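PDB 5EGN: esterase, which probably hydrolyses the lactone ring of N-acyl homoserine lactones, bacterial quorum-sensing signals, as an esterase of the alpha/beta hydrolase fold. Local coordinates for residues V110-E124 against W193-L207. The protein carries 2 engineered substitutions. Numbering follows the deposited sequence.
Sequences VIGNLILSSGTGLGE and WNIKDRLSSIQAPTL
Thr-120 meets the chain at Trp-193 to Lys-196, while strands 110-116 and 206-211 run side by side as parallel neighbours in the alpha/beta hydrolase sheet, Asn-113 level with Thr-206 and Leu-114 with Leu-207. The contact is where the chain leaves the sheet after 116 and comes back before 206, on either side of a long, mainly helical insertion. At the strand end, Asn-113 N donates to Pro-205 O at 2.8 Å, nearly in line with the C=O bond. Its own carbonyl O takes Leu-207 N at 2.8 Å in an almost straight bond. Ile-115 N then continues to Leu-207 O. The side chain of Leu-207 lies on the same sheet face as Leu-114, where helix 249-257 packs. Asn-113 points to the other face. Its ND2 makes a weak bond to Thr-206 OG1 at 3.4 Å, and its OD1 is held by Asn-103 of helix 94-105.

At the loop end, Gly-121 N bonds to Trp-193 O in the carbonyl plane. A water links that same carbonyl to Leu-122 N. Gly-119 O sits at the edge of the Trp-193 ring, near CZ3. Asn-194 lays its amide beside Gly-121 CA, and its OD1 accepts from Lys-196 N, an Asx turn. An alanine in place of Asn-194 would probably leave Lys-196 N without this acceptor and open a gap beside Gly-121. Lys-196 NZ and Glu-124 OE2 form a salt bridge whose modelled 2.3 Å is too short to be trusted in detail. The CG2 methyl of Thr-120 reaches the aliphatic part of Lys-196, 3.7 Å from its CG. Thr-120 has OG1 anti to the backbone N (chi1 -171°), which turns the hydroxyl to the 193-195 backbone. There OG1 accepts from Ile-195 N at 2.8 Å.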
ATOM      1  N   VAL A 110     -24.953  -8.422  -2.083  1.00 33.43           N
ATOM      2  CA  VAL A 110     -24.210  -8.699  -0.859  1.00 32.34           C
ATOM      3  C   VAL A 110     -24.090 -10.193  -0.574  1.00 32.99           C
ATOM      4  O   VAL A 110     -25.095 -10.897  -0.483  1.00 34.06           O
ATOM      5  CB  VAL A 110     -24.870  -8.025   0.364  1.00 31.38           C
ATOM      6  CG1 VAL A 110     -24.080  -8.326   1.632  1.00 31.32           C
ATOM      7  CG2 VAL A 110     -24.996  -6.530   0.145  1.00 30.72           C
ATOM      8  N   ILE A 111     -22.859 -10.674  -0.435  1.00 32.22           N
ATOM      9  CA  ILE A 111     -22.634 -12.025   0.062  1.00 33.33           C
ATOM     10  C   ILE A 111     -22.573 -11.982   1.582  1.00 33.81           C
ATOM     11  O   ILE A 111     -23.230 -12.765   2.267  1.00 34.62           O
ATOM     12  CB  ILE A 111     -21.343 -12.646  -0.489  1.00 32.61           C
ATOM     13  CG1 ILE A 111     -21.424 -12.779  -2.009  1.00 31.52           C
ATOM     14  CG2 ILE A 111     -21.102 -14.009   0.141  1.00 33.87           C
ATOM     15  CD1 ILE A 111     -20.189 -13.381  -2.633  1.00 29.69           C
ATOM     16  N   GLY A 112     -21.782 -11.050   2.103  1.00 34.22           N
ATOM     17  CA  GLY A 112     -21.690 -10.841   3.534  1.00 33.52           C
ATOM     18  C   GLY A 112     -20.807  -9.658   3.868  1.00 31.09           C
ATOM     19  O   GLY A 112     -20.209  -9.050   2.981  1.00 29.96           O
ATOM     20  N   ASN A 113     -20.716  -9.333   5.152  1.00 30.36           N
ATOM     21  CA  ASN A 113     -19.963  -8.163   5.576  1.00 28.99           C
ATOM     22  C   ASN A 113     -18.967  -8.442   6.693  1.00 28.73           C
ATOM     23  O   ASN A 113     -19.263  -9.177   7.636  1.00 28.31           O
ATOM     24  CB  ASN A 113     -20.920  -7.058   6.030  1.00 28.09           C
ATOM     25  CG  ASN A 113     -22.024  -6.795   5.029  1.00 29.17           C
ATOM     26  OD1 ASN A 113     -21.788  -6.226   3.964  1.00 29.33           O
ATOM     27  ND2 ASN A 113     -23.240  -7.202   5.371  1.00 29.98           N
ATOM     28  N   LEU A 114     -17.781  -7.856   6.574  1.00 26.93           N
ATOM     29  CA  LEU A 114     -16.880  -7.737   7.712  1.00 26.05           C
ATOM     30  C   LEU A 114     -16.770  -6.258   8.060  1.00 25.36           C
ATOM     31  O   LEU A 114     -16.119  -5.490   7.354  1.00 24.85           O
ATOM     32  CB  LEU A 114     -15.500  -8.337   7.416  1.00 26.16           C
ATOM     33  CG  LEU A 114     -14.616  -8.634   8.639  1.00 26.51           C
ATOM     34  CD1 LEU A 114     -13.589  -9.709   8.327  1.00 27.90           C
ATOM     35  CD2 LEU A 114     -13.915  -7.387   9.166  1.00 25.38           C
ATOM     36  N   ILE A 115     -17.423  -5.864   9.148  1.00 25.57           N
ATOM     37  CA  ILE A 115     -17.389  -4.484   9.612  1.00 25.15           C
ATOM     38  C   ILE A 115     -16.266  -4.294  10.625  1.00 25.44           C
ATOM     39  O   ILE A 115     -16.321  -4.839  11.727  1.00 25.15           O
ATOM     40  CB  ILE A 115     -18.726  -4.073  10.254  1.00 25.96           C
ATOM     41  CG1 ILE A 115     -19.892  -4.490   9.363  1.00 25.94           C
ATOM     42  CG2 ILE A 115     -18.769  -2.572  10.482  1.00 26.31           C
ATOM     43  CD1 ILE A 115     -19.993  -3.672   8.101  1.00 27.45           C
ATOM     44  N   LEU A 116     -15.246  -3.527  10.251  1.00 25.67           N
ATOM     45  CA  LEU A 116     -14.119  -3.285  11.145  1.00 25.29           C
ATOM     46  C   LEU A 116     -14.123  -1.874  11.716  1.00 25.02           C
ATOM     47  O   LEU A 116     -13.991  -0.897  10.978  1.00 25.22           O
ATOM     48  CB  LEU A 116     -12.792  -3.529  10.427  1.00 25.35           C
ATOM     49  CG  LEU A 116     -11.569  -3.293  11.317  1.00 25.47           C
ATOM     50  CD1 LEU A 116     -11.404  -4.435  12.305  1.00 24.85           C
ATOM     51  CD2 LEU A 116     -10.307  -3.097  10.494  1.00 26.79           C
ATOM     52  N   SER A 117     -14.272  -1.786  13.036  1.00 25.20           N
ATOM     53  CA  SER A 117     -14.173  -0.526  13.769  1.00 25.41           C
ATOM     54  C   SER A 117     -15.072   0.566  13.199  1.00 25.06           C
ATOM     55  O   SER A 117     -14.588   1.607  12.757  1.00 25.62           O
ATOM     56  CB  SER A 117     -12.722  -0.042  13.789  1.00 25.26           C
ATOM     57  OG  SER A 117     -11.861  -1.029  14.329  1.00 24.80           O
ATOM     58  N   SER A 118     -16.379   0.333  13.214  1.00 25.93           N
ATOM     59  CA  SER A 118     -17.321   1.310  12.683  1.00 26.01           C
ATOM     60  C   SER A 118     -18.474   1.559  13.648  1.00 26.02           C
ATOM     61  O   SER A 118     -18.475   1.062  14.775  1.00 25.53           O
ATOM     62  CB  SER A 118     -17.863   0.848  11.330  1.00 25.54           C
ATOM     63  OG  SER A 118     -18.552   1.897  10.675  1.00 26.98           O
ATOM     64  N   GLY A 119     -19.454   2.334  13.193  1.00 26.60           N
ATOM     65  CA  GLY A 119     -20.602   2.685  14.008  1.00 26.68           C
ATOM     66  C   GLY A 119     -21.595   3.525  13.228  1.00 27.69           C
ATOM     67  O   GLY A 119     -21.423   3.748  12.028  1.00 27.84           O
ATOM     68  N   THR A 120     -22.638   3.991  13.906  1.00 28.11           N
ATOM     69  CA  THR A 120     -23.619   4.870  13.278  1.00 29.92           C
ATOM     70  C   THR A 120     -24.038   5.961  14.258  1.00 31.35           C
ATOM     71  O   THR A 120     -23.972   5.771  15.472  1.00 31.64           O
ATOM     72  CB  THR A 120     -24.857   4.088  12.789  1.00 30.15           C
ATOM     73  OG1 THR A 120     -25.688   4.949  12.001  1.00 29.66           O
ATOM     74  CG2 THR A 120     -25.656   3.549  13.959  1.00 30.93           C
ATOM     75  N   GLY A 121     -24.465   7.102  13.726  1.00 32.00           N
ATOM     76  CA  GLY A 121     -24.733   8.267  14.549  1.00 35.36           C
ATOM     77  C   GLY A 121     -23.468   8.659  15.286  1.00 36.96           C
ATOM     78  O   GLY A 121     -23.493   8.957  16.479  1.00 38.43           O
ATOM     79  N   LEU A 122     -22.353   8.644  14.560  1.00 35.72           N
ATOM     80  CA  LEU A 122     -21.036   8.841  15.151  1.00 37.20           C
ATOM     81  C   LEU A 122     -20.885  10.231  15.751  1.00 39.12           C
ATOM     82  O   LEU A 122     -20.303  10.394  16.823  1.00 40.54           O
ATOM     83  CB  LEU A 122     -19.947   8.608  14.103  1.00 38.69           C
ATOM     84  CG  LEU A 122     -18.595   8.108  14.614  1.00 39.63           C
ATOM     85  CD1 LEU A 122     -18.700   6.650  15.035  1.00 35.04           C
ATOM     86  CD2 LEU A 122     -17.518   8.293  13.559  1.00 35.86           C
ATOM     87  N   GLY A 123     -21.416  11.228  15.052  1.00 38.35           N
ATOM     88  CA  GLY A 123     -21.279  12.614  15.458  1.00 39.62           C
ATOM     89  C   GLY A 123     -21.830  12.930  16.834  1.00 42.71           C
ATOM     90  O   GLY A 123     -21.224  13.696  17.584  1.00 43.81           O
ATOM     91  N   GLU A 124     -22.976  12.349  17.176  1.00 43.36           N
ATOM     92  CA  GLU A 124     -23.609  12.643  18.459  1.00 46.21           C
ATOM     93  C   GLU A 124     -22.946  11.870  19.597  1.00 46.29           C
ATOM     94  O   GLU A 124     -23.091  12.223  20.766  1.00 50.91           O
ATOM     95  CB  GLU A 124     -25.110  12.331  18.408  1.00 48.40           C
ATOM     96  CG  GLU A 124     -25.449  10.881  18.105  1.00 48.77           C
ATOM     97  CD  GLU A 124     -26.945  10.645  17.973  1.00 50.20           C
ATOM     98  OE1 GLU A 124     -27.714  11.630  17.996  1.00 52.40           O
ATOM     99  OE2 GLU A 124     -27.351   9.472  17.842  1.00 52.42           O
ATOM    100  N   TRP A 193     -24.452  10.590   9.381  1.00 35.07           N
ATOM    101  CA  TRP A 193     -25.110   9.370   8.919  1.00 34.00           C
ATOM    102  C   TRP A 193     -25.579   8.513  10.089  1.00 33.14           C
ATOM    103  O   TRP A 193     -24.785   8.130  10.946  1.00 33.31           O
ATOM    104  CB  TRP A 193     -24.164   8.570   8.024  1.00 32.90           C
ATOM    105  CG  TRP A 193     -24.739   7.307   7.472  1.00 31.34           C
ATOM    106  CD1 TRP A 193     -25.613   7.190   6.430  1.00 31.74           C
ATOM    107  CD2 TRP A 193     -24.457   5.973   7.910  1.00 30.56           C
ATOM    108  NE1 TRP A 193     -25.902   5.867   6.202  1.00 30.77           N
ATOM    109  CE2 TRP A 193     -25.204   5.101   7.097  1.00 30.50           C
ATOM    110  CE3 TRP A 193     -23.649   5.435   8.916  1.00 29.92           C
ATOM    111  CZ2 TRP A 193     -25.167   3.717   7.259  1.00 29.87           C
ATOM    112  CZ3 TRP A 193     -23.616   4.064   9.076  1.00 29.06           C
ATOM    113  CH2 TRP A 193     -24.368   3.220   8.251  1.00 29.33           C
ATOM    114  N   ASN A 194     -26.874   8.214  10.119  1.00 33.65           N
ATOM    115  CA  ASN A 194     -27.470   7.516  11.251  1.00 33.68           C
ATOM    116  C   ASN A 194     -28.571   6.551  10.817  1.00 34.33           C
ATOM    117  O   ASN A 194     -29.607   6.969  10.302  1.00 36.56           O
ATOM    118  CB  ASN A 194     -28.019   8.535  12.253  1.00 34.65           C
ATOM    119  CG  ASN A 194     -28.361   7.918  13.594  1.00 35.01           C
ATOM    120  OD1 ASN A 194     -28.794   6.771  13.676  1.00 33.97           O
ATOM    121  ND2 ASN A 194     -28.169   8.687  14.659  1.00 37.39           N
ATOM    122  N   ILE A 195     -28.341   5.259  11.032  1.00 33.52           N
ATOM    123  CA  ILE A 195     -29.320   4.238  10.673  1.00 34.32           C
ATOM    124  C   ILE A 195     -29.623   3.307  11.845  1.00 34.19           C
ATOM    125  O   ILE A 195     -29.851   2.111  11.656  1.00 34.61           O
ATOM    126  CB  ILE A 195     -28.849   3.388   9.473  1.00 34.07           C
ATOM    127  CG1 ILE A 195     -27.526   2.686   9.788  1.00 31.66           C
ATOM    128  CG2 ILE A 195     -28.709   4.251   8.231  1.00 33.71           C
ATOM    129  CD1 ILE A 195     -27.289   1.441   8.959  1.00 29.81           C
ATOM    130  N   LYS A 196     -29.631   3.864  13.053  1.00 34.79           N
ATOM    131  CA  LYS A 196     -29.910   3.094  14.265  1.00 35.95           C
ATOM    132  C   LYS A 196     -31.215   2.307  14.173  1.00 36.83           C
ATOM    133  O   LYS A 196     -31.289   1.161  14.613  1.00 41.09           O
ATOM    134  CB  LYS A 196     -29.963   4.017  15.486  1.00 36.38           C
ATOM    135  CG  LYS A 196     -28.619   4.588  15.917  1.00 36.76           C
ATOM    136  CD  LYS A 196     -28.790   5.576  17.063  1.00 40.01           C
ATOM    137  CE  LYS A 196     -27.448   6.033  17.622  1.00 41.42           C
ATOM    138  NZ  LYS A 196     -26.986   7.324  17.043  1.00 50.30           N
ATOM    139  N   ASP A 197     -32.236   2.922  13.592  1.00 37.80           N
ATOM    140  CA  ASP A 197     -33.559   2.312  13.516  1.00 38.57           C
ATOM    141  C   ASP A 197     -33.666   1.301  12.378  1.00 38.33           C
ATOM    142  O   ASP A 197     -34.587   0.486  12.346  1.00 39.05           O
ATOM    143  CB  ASP A 197     -34.622   3.397  13.349  1.00 39.64           C
ATOM    144  CG  ASP A 197     -34.238   4.423  12.305  1.00 39.85           C
ATOM    145  OD1 ASP A 197     -33.035   4.742  12.193  1.00 41.82           O
ATOM    146  OD2 ASP A 197     -35.140   4.915  11.594  1.00 39.68           O
ATOM    147  N   ARG A 198     -32.716   1.356  11.453  1.00 36.86           N
ATOM    148  CA  ARG A 198     -32.783   0.547  10.243  1.00 36.98           C
ATOM    149  C   ARG A 198     -31.777  -0.602  10.250  1.00 35.73           C
ATOM    150  O   ARG A 198     -31.680  -1.354   9.281  1.00 35.21           O
ATOM    151  CB  ARG A 198     -32.568   1.434   9.013  1.00 38.17           C
ATOM    152  CG  ARG A 198     -33.674   2.462   8.798  1.00 42.49           C
ATOM    153  CD  ARG A 198     -33.304   3.495   7.741  1.00 41.60           C
ATOM    154  NE  ARG A 198     -32.479   4.576   8.276  1.00 43.70           N
ATOM    155  CZ  ARG A 198     -32.037   5.600   7.553  1.00 49.49           C
ATOM    156  NH1 ARG A 198     -32.334   5.681   6.262  1.00 44.32           N
ATOM    157  NH2 ARG A 198     -31.293   6.543   8.116  1.00 41.75           N
ATOM    158  N   LEU A 199     -31.040  -0.742  11.348  1.00 35.91           N
ATOM    159  CA  LEU A 199     -30.009  -1.774  11.452  1.00 34.66           C
ATOM    160  C   LEU A 199     -30.586  -3.183  11.382  1.00 34.32           C
ATOM    161  O   LEU A 199     -29.969  -4.086  10.816  1.00 33.73           O
ATOM    162  CB  LEU A 199     -29.220  -1.611  12.752  1.00 33.55           C
ATOM    163  CG  LEU A 199     -28.157  -0.513  12.784  1.00 33.43           C
ATOM    164  CD1 LEU A 199     -27.741  -0.224  14.212  1.00 31.57           C
ATOM    165  CD2 LEU A 199     -26.952  -0.913  11.946  1.00 31.48           C
ATOM    166  N   SER A 200     -31.772  -3.366  11.952  1.00 34.85           N
ATOM    167  CA  SER A 200     -32.392  -4.684  12.018  1.00 34.74           C
ATOM    168  C   SER A 200     -32.922  -5.143  10.663  1.00 35.76           C
ATOM    169  O   SER A 200     -33.363  -6.283  10.517  1.00 37.10           O
ATOM    170  CB  SER A 200     -33.519  -4.692  13.053  1.00 33.79           C
ATOM    171  OG  SER A 200     -34.451  -3.656  12.809  1.00 34.69           O
ATOM    172  N   SER A 201     -32.879  -4.252   9.677  1.00 35.97           N
ATOM    173  CA  SER A 201     -33.251  -4.603   8.311  1.00 36.89           C
ATOM    174  C   SER A 201     -32.071  -5.236   7.578  1.00 38.57           C
ATOM    175  O   SER A 201     -32.250  -5.916   6.571  1.00 39.31           O
ATOM    176  CB  SER A 201     -33.755  -3.374   7.550  1.00 36.52           C
ATOM    177  OG  SER A 201     -32.765  -2.363   7.491  1.00 40.49           O
ATOM    178  N   ILE A 202     -30.864  -5.005   8.086  1.00 37.39           N
ATOM    179  CA  ILE A 202     -29.679  -5.690   7.580  1.00 37.98           C
ATOM    180  C   ILE A 202     -29.714  -7.143   8.020  1.00 39.16           C
ATOM    181  O   ILE A 202     -29.636  -7.428   9.209  1.00 37.04           O
ATOM    182  CB  ILE A 202     -28.376  -5.043   8.087  1.00 38.25           C
ATOM    183  CG1 ILE A 202     -28.322  -3.568   7.699  1.00 36.53           C
ATOM    184  CG2 ILE A 202     -27.161  -5.799   7.561  1.00 34.34           C
ATOM    185  CD1 ILE A 202     -27.080  -2.853   8.184  1.00 33.06           C
ATOM    186  N   GLN A 203     -29.830  -8.065   7.073  1.00 39.71           N
ATOM    187  CA  GLN A 203     -29.988  -9.471   7.431  1.00 42.82           C
ATOM    188  C   GLN A 203     -28.835 -10.347   6.963  1.00 40.60           C
ATOM    189  O   GLN A 203     -28.685 -11.482   7.408  1.00 43.36           O
ATOM    190  CB  GLN A 203     -31.303 -10.000   6.864  1.00 48.62           C
ATOM    191  CG  GLN A 203     -32.531  -9.227   7.325  1.00 46.19           C
ATOM    192  CD  GLN A 203     -33.013  -9.684   8.682  1.00 50.40           C
ATOM    193  OE1 GLN A 203     -32.746 -10.812   9.101  1.00 58.89           O
ATOM    194  NE2 GLN A 203     -33.743  -8.818   9.371  1.00 49.56           N
ATOM    195  N   ALA A 204     -28.023  -9.806   6.064  1.00 38.61           N
ATOM    196  CA  ALA A 204     -26.891 -10.534   5.501  1.00 35.76           C
ATOM    197  C   ALA A 204     -25.900 -10.931   6.593  1.00 33.50           C
ATOM    198  O   ALA A 204     -25.827 -10.273   7.634  1.00 32.93           O
ATOM    199  CB  ALA A 204     -26.202  -9.697   4.435  1.00 34.26           C
ATOM    200  N   PRO A 205     -25.148 -12.024   6.368  1.00 32.63           N
ATOM    201  CA  PRO A 205     -24.117 -12.463   7.315  1.00 32.15           C
ATOM    202  C   PRO A 205     -23.116 -11.354   7.629  1.00 30.76           C
ATOM    203  O   PRO A 205     -22.421 -10.878   6.735  1.00 30.25           O
ATOM    204  CB  PRO A 205     -23.439 -13.618   6.578  1.00 32.98           C
ATOM    205  CG  PRO A 205     -24.487 -14.151   5.679  1.00 32.70           C
ATOM    206  CD  PRO A 205     -25.285 -12.958   5.236  1.00 33.94           C
ATOM    207  N   THR A 206     -23.048 -10.954   8.895  1.00 30.09           N
ATOM    208  CA  THR A 206     -22.222  -9.822   9.288  1.00 29.53           C
ATOM    209  C   THR A 206     -21.293 -10.152  10.450  1.00 29.09           C
ATOM    210  O   THR A 206     -21.736 -10.608  11.504  1.00 28.65           O
ATOM    211  CB  THR A 206     -23.092  -8.610   9.677  1.00 28.63           C
ATOM    212  OG1 THR A 206     -23.871  -8.195   8.549  1.00 29.73           O
ATOM    213  CG2 THR A 206     -22.222  -7.454  10.137  1.00 28.24           C
ATOM    214  N   LEU A 207     -20.001  -9.923  10.241  1.00 27.87           N
ATOM    215  CA  LEU A 207     -19.013 -10.052  11.303  1.00 27.53           C
ATOM    216  C   LEU A 207     -18.479  -8.676  11.680  1.00 27.05           C
ATOM    217  O   LEU A 207     -17.752  -8.052  10.909  1.00 26.86           O
ATOM    218  CB  LEU A 207     -17.866 -10.968  10.870  1.00 27.25           C
ATOM    219  CG  LEU A 207     -16.694 -11.107  11.846  1.00 27.38           C
ATOM    220  CD1 LEU A 207     -17.173 -11.590  13.204  1.00 29.62           C
ATOM    221  CD2 LEU A 207     -15.637 -12.045  11.285  1.00 28.53           C
TER
HETATM  222  O   HOH W   1     -22.465   8.276  11.796  1.00 31.88           O